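PDB 1WYD: aspartate--tRNA(Asp/Asn) ligase from Sulfolobus tokodaii, which probably activates L-aspartate with ATP and transfers it to both tRNA(Asp) and tRNA(Asn), as a non-discriminating class II synthetase. Local coordinates for residues B[19-27]-B[37-48]. Sequence-based numbering, arbitrary orientation.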
loop_
_atom_site.group_PDB
_atom_site.type_symbol
_atom_site.label_atom_id
_atom_site.label_comp_id
_atom_site.label_asym_id
_atom_site.label_seq_id
_atom_site.Cartn_x
_atom_site.Cartn_y
_atom_site.Cartn_z
ATOM N N VAL B 19 9.597 15.004 -34.118
ATOM C CA VAL B 19 9.192 14.428 -32.843
ATOM C C VAL B 19 7.921 13.611 -33.060
ATOM O O VAL B 19 7.144 13.880 -33.990
ATOM C CB VAL B 19 9.000 15.542 -31.786
ATOM C CG1 VAL B 19 8.124 15.081 -30.640
ATOM C CG2 VAL B 19 10.356 16.014 -31.246
ATOM N N ILE B 20 7.726 12.586 -32.235
ATOM C CA ILE B 20 6.455 11.872 -32.227
ATOM C C ILE B 20 5.784 12.030 -30.876
ATOM O O ILE B 20 6.318 11.596 -29.855
ATOM C CB ILE B 20 6.627 10.404 -32.584
ATOM C CG1 ILE B 20 7.546 10.265 -33.811
ATOM C CG2 ILE B 20 5.240 9.751 -32.784
ATOM C CD1 ILE B 20 7.487 8.910 -34.501
ATOM N N TRP B 21 4.631 12.695 -30.885
ATOM C CA TRP B 21 3.772 12.797 -29.714
ATOM C C TRP B 21 2.683 11.746 -29.778
ATOM O O TRP B 21 2.268 11.345 -30.889
ATOM C CB TRP B 21 3.124 14.167 -29.641
ATOM C CG TRP B 21 4.012 15.204 -29.075
ATOM C CD1 TRP B 21 5.231 15.015 -28.523
ATOM C CD2 TRP B 21 3.751 16.613 -29.003
ATOM N NE1 TRP B 21 5.750 16.211 -28.095
ATOM C CE2 TRP B 21 4.869 17.213 -28.394
ATOM C CE3 TRP B 21 2.682 17.434 -29.402
ATOM C CZ2 TRP B 21 4.960 18.583 -28.173
ATOM C CZ3 TRP B 21 2.765 18.789 -29.181
ATOM C CH2 TRP B 21 3.895 19.359 -28.570
ATOM N N ALA B 22 2.229 11.290 -28.603
ATOM C CA ALA B 22 0.986 10.500 -28.527
ATOM C C ALA B 22 0.086 10.995 -27.400
ATOM O O ALA B 22 0.567 11.515 -26.375
ATOM C CB ALA B 22 1.265 9.002 -28.384
ATOM N N GLY B 23 -1.217 10.851 -27.590
ATOM C CA GLY B 23 -2.124 11.264 -26.547
ATOM C C GLY B 23 -3.536 11.519 -26.985
ATOM O O GLY B 23 -3.991 10.976 -27.979
ATOM N N TRP B 24 -4.209 12.364 -26.210
ATOM C CA TRP B 24 -5.622 12.654 -26.346
ATOM C C TRP B 24 -5.869 14.009 -26.999
ATOM O O TRP B 24 -5.236 15.017 -26.675
ATOM C CB TRP B 24 -6.290 12.613 -24.963
ATOM C CG TRP B 24 -6.470 11.236 -24.400
ATOM C CD1 TRP B 24 -7.535 10.383 -24.613
ATOM C CD2 TRP B 24 -5.555 10.525 -23.571
ATOM N NE1 TRP B 24 -7.335 9.193 -23.949
ATOM C CE2 TRP B 24 -6.129 9.241 -23.307
ATOM C CE3 TRP B 24 -4.317 10.835 -22.994
ATOM C CZ2 TRP B 24 -5.519 8.301 -22.481
ATOM C CZ3 TRP B 24 -3.696 9.876 -22.183
ATOM C CH2 TRP B 24 -4.299 8.635 -21.932
ATOM N N VAL B 25 -6.801 14.009 -27.936
ATOM C CA VAL B 25 -7.377 15.220 -28.483
ATOM C C VAL B 25 -8.120 15.986 -27.391
ATOM O O VAL B 25 -9.279 15.695 -27.084
ATOM C CB VAL B 25 -8.321 14.879 -29.637
ATOM C CG1 VAL B 25 -9.043 16.142 -30.159
ATOM C CG2 VAL B 25 -7.529 14.155 -30.778
ATOM N N HIS B 26 -7.436 16.988 -26.828
ATOM C CA HIS B 26 -8.012 17.881 -25.819
ATOM C C HIS B 26 -8.971 18.955 -26.375
ATOM O O HIS B 26 -10.047 19.197 -25.806
ATOM C CB HIS B 26 -6.869 18.570 -25.067
ATOM C CG HIS B 26 -7.292 19.203 -23.788
ATOM N ND1 HIS B 26 -7.406 18.491 -22.614
ATOM C CD2 HIS B 26 -7.636 20.478 -23.496
ATOM C CE1 HIS B 26 -7.806 19.307 -21.655
ATOM N NE2 HIS B 26 -7.963 20.509 -22.166
ATOM N N LEU B 27 -8.547 19.644 -27.439
ATOM C CA LEU B 27 -9.351 20.671 -28.101
ATOM C C LEU B 27 -9.026 20.686 -29.565
ATOM O O LEU B 27 -7.950 20.262 -29.975
ATOM C CB LEU B 27 -9.067 22.085 -27.580
ATOM C CG LEU B 27 -9.747 22.562 -26.317
ATOM C CD1 LEU B 27 -8.755 23.515 -25.602
ATOM C CD2 LEU B 27 -11.093 23.225 -26.610
ATOM N N ILE B 37 -4.737 21.507 -32.922
ATOM C CA ILE B 37 -5.085 20.465 -31.969
ATOM C C ILE B 37 -4.322 20.675 -30.683
ATOM O O ILE B 37 -3.108 20.575 -30.691
ATOM C CB ILE B 37 -4.757 19.053 -32.539
ATOM C CG1 ILE B 37 -5.234 18.908 -33.986
ATOM C CG2 ILE B 37 -5.387 17.980 -31.668
ATOM C CD1 ILE B 37 -4.811 17.619 -34.619
ATOM N N ILE B 38 -5.024 20.975 -29.580
ATOM C CA ILE B 38 -4.404 20.854 -28.278
ATOM C C ILE B 38 -4.426 19.346 -27.935
ATOM O O ILE B 38 -5.491 18.708 -27.844
ATOM C CB ILE B 38 -5.085 21.728 -27.175
ATOM C CG1 ILE B 38 -5.228 23.210 -27.551
ATOM C CG2 ILE B 38 -4.345 21.615 -25.834
ATOM C CD1 ILE B 38 -4.024 23.883 -28.189
ATOM N N LEU B 39 -3.234 18.783 -27.795
ATOM C CA LEU B 39 -3.061 17.393 -27.426
ATOM C C LEU B 39 -2.734 17.297 -25.949
ATOM O O LEU B 39 -2.118 18.219 -25.378
ATOM C CB LEU B 39 -1.955 16.753 -28.272
ATOM C CG LEU B 39 -1.707 15.257 -28.126
ATOM C CD1 LEU B 39 -2.777 14.452 -28.860
ATOM C CD2 LEU B 39 -0.329 14.957 -28.691
ATOM N N ARG B 40 -3.158 16.197 -25.318
ATOM C CA ARG B 40 -2.894 15.947 -23.892
ATOM C C ARG B 40 -2.231 14.599 -23.713
ATOM O O ARG B 40 -2.665 13.615 -24.315
ATOM C CB ARG B 40 -4.193 15.938 -23.084
ATOM C CG ARG B 40 -3.940 15.828 -21.601
ATOM C CD ARG B 40 -5.123 15.433 -20.758
ATOM N NE ARG B 40 -6.339 15.802 -21.439
ATOM C CZ ARG B 40 -7.254 14.915 -21.830
ATOM N NH1 ARG B 40 -7.092 13.633 -21.529
ATOM N NH2 ARG B 40 -8.326 15.344 -22.497
ATOM N N ASP B 41 -1.190 14.567 -22.895
ATOM C CA ASP B 41 -0.497 13.350 -22.474
ATOM C C ASP B 41 -0.243 13.519 -20.998
ATOM O O ASP B 41 -0.662 14.534 -20.420
ATOM C CB ASP B 41 0.774 13.032 -23.309
ATOM C CG ASP B 41 2.011 13.922 -22.962
ATOM O OD1 ASP B 41 3.008 13.846 -23.723
ATOM O OD2 ASP B 41 2.108 14.689 -21.982
ATOM N N LYS B 42 0.425 12.556 -20.372
ATOM C CA LYS B 42 0.561 12.608 -18.910
ATOM C C LYS B 42 1.393 13.816 -18.413
ATOM O O LYS B 42 1.271 14.193 -17.259
ATOM C CB LYS B 42 1.040 11.253 -18.336
ATOM C CG LYS B 42 2.521 11.160 -18.020
ATOM C CD LYS B 42 3.023 9.749 -17.700
ATOM C CE LYS B 42 2.971 9.443 -16.206
ATOM N NZ LYS B 42 3.978 10.185 -15.385
ATOM N N THR B 43 2.233 14.419 -19.270
ATOM C CA THR B 43 3.023 15.620 -18.852
ATOM C C THR B 43 2.313 16.957 -19.012
ATOM O O THR B 43 2.724 17.953 -18.418
ATOM C CB THR B 43 4.367 15.728 -19.583
ATOM O OG1 THR B 43 4.137 15.891 -20.993
ATOM C CG2 THR B 43 5.196 14.465 -19.415
ATOM N N GLY B 44 1.272 16.982 -19.842
ATOM C CA GLY B 44 0.394 18.136 -19.938
ATOM C C GLY B 44 -0.076 18.329 -21.350
ATOM O O GLY B 44 -0.312 17.346 -22.090
ATOM N N LEU B 45 -0.185 19.595 -21.731
ATOM C CA LEU B 45 -0.879 20.005 -22.942
ATOM C C LEU B 45 0.064 20.648 -23.936
ATOM O O LEU B 45 0.739 21.628 -23.616
ATOM C CB LEU B 45 -1.979 20.995 -22.576
ATOM C CG LEU B 45 -3.027 20.476 -21.603
ATOM C CD1 LEU B 45 -3.783 21.618 -20.940
ATOM C CD2 LEU B 45 -4.010 19.501 -22.333
ATOM N N GLY B 46 0.130 20.089 -25.132
ATOM C CA GLY B 46 0.836 20.714 -26.220
ATOM C C GLY B 46 -0.096 21.280 -27.275
ATOM O O GLY B 46 -1.309 21.124 -27.193
ATOM N N GLN B 47 0.483 21.941 -28.273
ATOM C CA GLN B 47 -0.268 22.539 -29.381
ATOM C C GLN B 47 0.273 21.937 -30.653
ATOM O O GLN B 47 1.474 21.992 -30.891
ATOM C CB GLN B 47 -0.064 24.069 -29.407
ATOM C CG GLN B 47 -0.774 24.832 -30.527
ATOM C CD GLN B 47 -0.717 26.353 -30.321
ATOM O OE1 GLN B 47 0.082 27.054 -30.968
ATOM N NE2 GLN B 47 -1.568 26.864 -29.426
ATOM N N VAL B 48 -0.595 21.350 -31.463
ATOM C CA VAL B 48 -0.166 20.899 -32.767
ATOM C C VAL B 48 -0.908 21.666 -33.847
ATOM O O VAL B 48 -2.064 22.044 -33.673
ATOM C CB VAL B 48 -0.140 19.302 -32.944
ATOM C CG1 VAL B 48 -0.480 18.566 -31.664
ATOM C CG2 VAL B 48 -0.945 18.768 -34.154
HETATM O O HOH W 1 3.433 12.734 -26.022
#
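The six-membered ring of Trp21 reaches Leu39, Gly46 and Val48, the last at its edge. Trp21 CB meets Leu39 CD2 at 3.7 Å, and the carbonyl O of Gln47 also lies at the ring edge. The ring touches Gly46 CA, where a side chain would clash. A water links Ala22 N to Asp41 OD1. Gly23 brings its CA to 3.3 Å from Arg40 O, and its backbone angles call for glycine. Trp24 and Arg40 form a hydrogen-bonded antiparallel pair, with Trp24 N 2.7 Å from Arg40 O. Trp24 CB lies over one face of the Arg40 guanidinium, whose plane is 14° from the indole plane. Trp24 NE1 bonds to Gly390 O of the second subunit. These strands belong to the curled sheet of the OB-fold nucleic acid binding domain. Val25 pairs with Leu39, and Leu39 CD1 packs on the Trp24 carbonyl. A classic beta bulge follows: His26 N and Leu27 N both donate to Ile38 O, at 2.8 and 3.2 Å respectively. His26 CG anti to the backbone N (chi1 -164°) places the ring beside Arg40, and chi2 of 83° sets ND1 toward the guanidinium. Arg40 NE, at 3.1 Å, and NH2 both donate to His26 ND1, and NH2 also salt-bridges Glu66. Leu45 CD2 sits over one face of the imidazole. A leucine here would probably leave Arg40 NE without this acceptor, with the guanidinium still tied to Glu66 but less fixed in its turn. Leu27 CB packs beside Ile38 CG1 at 4.0 Å.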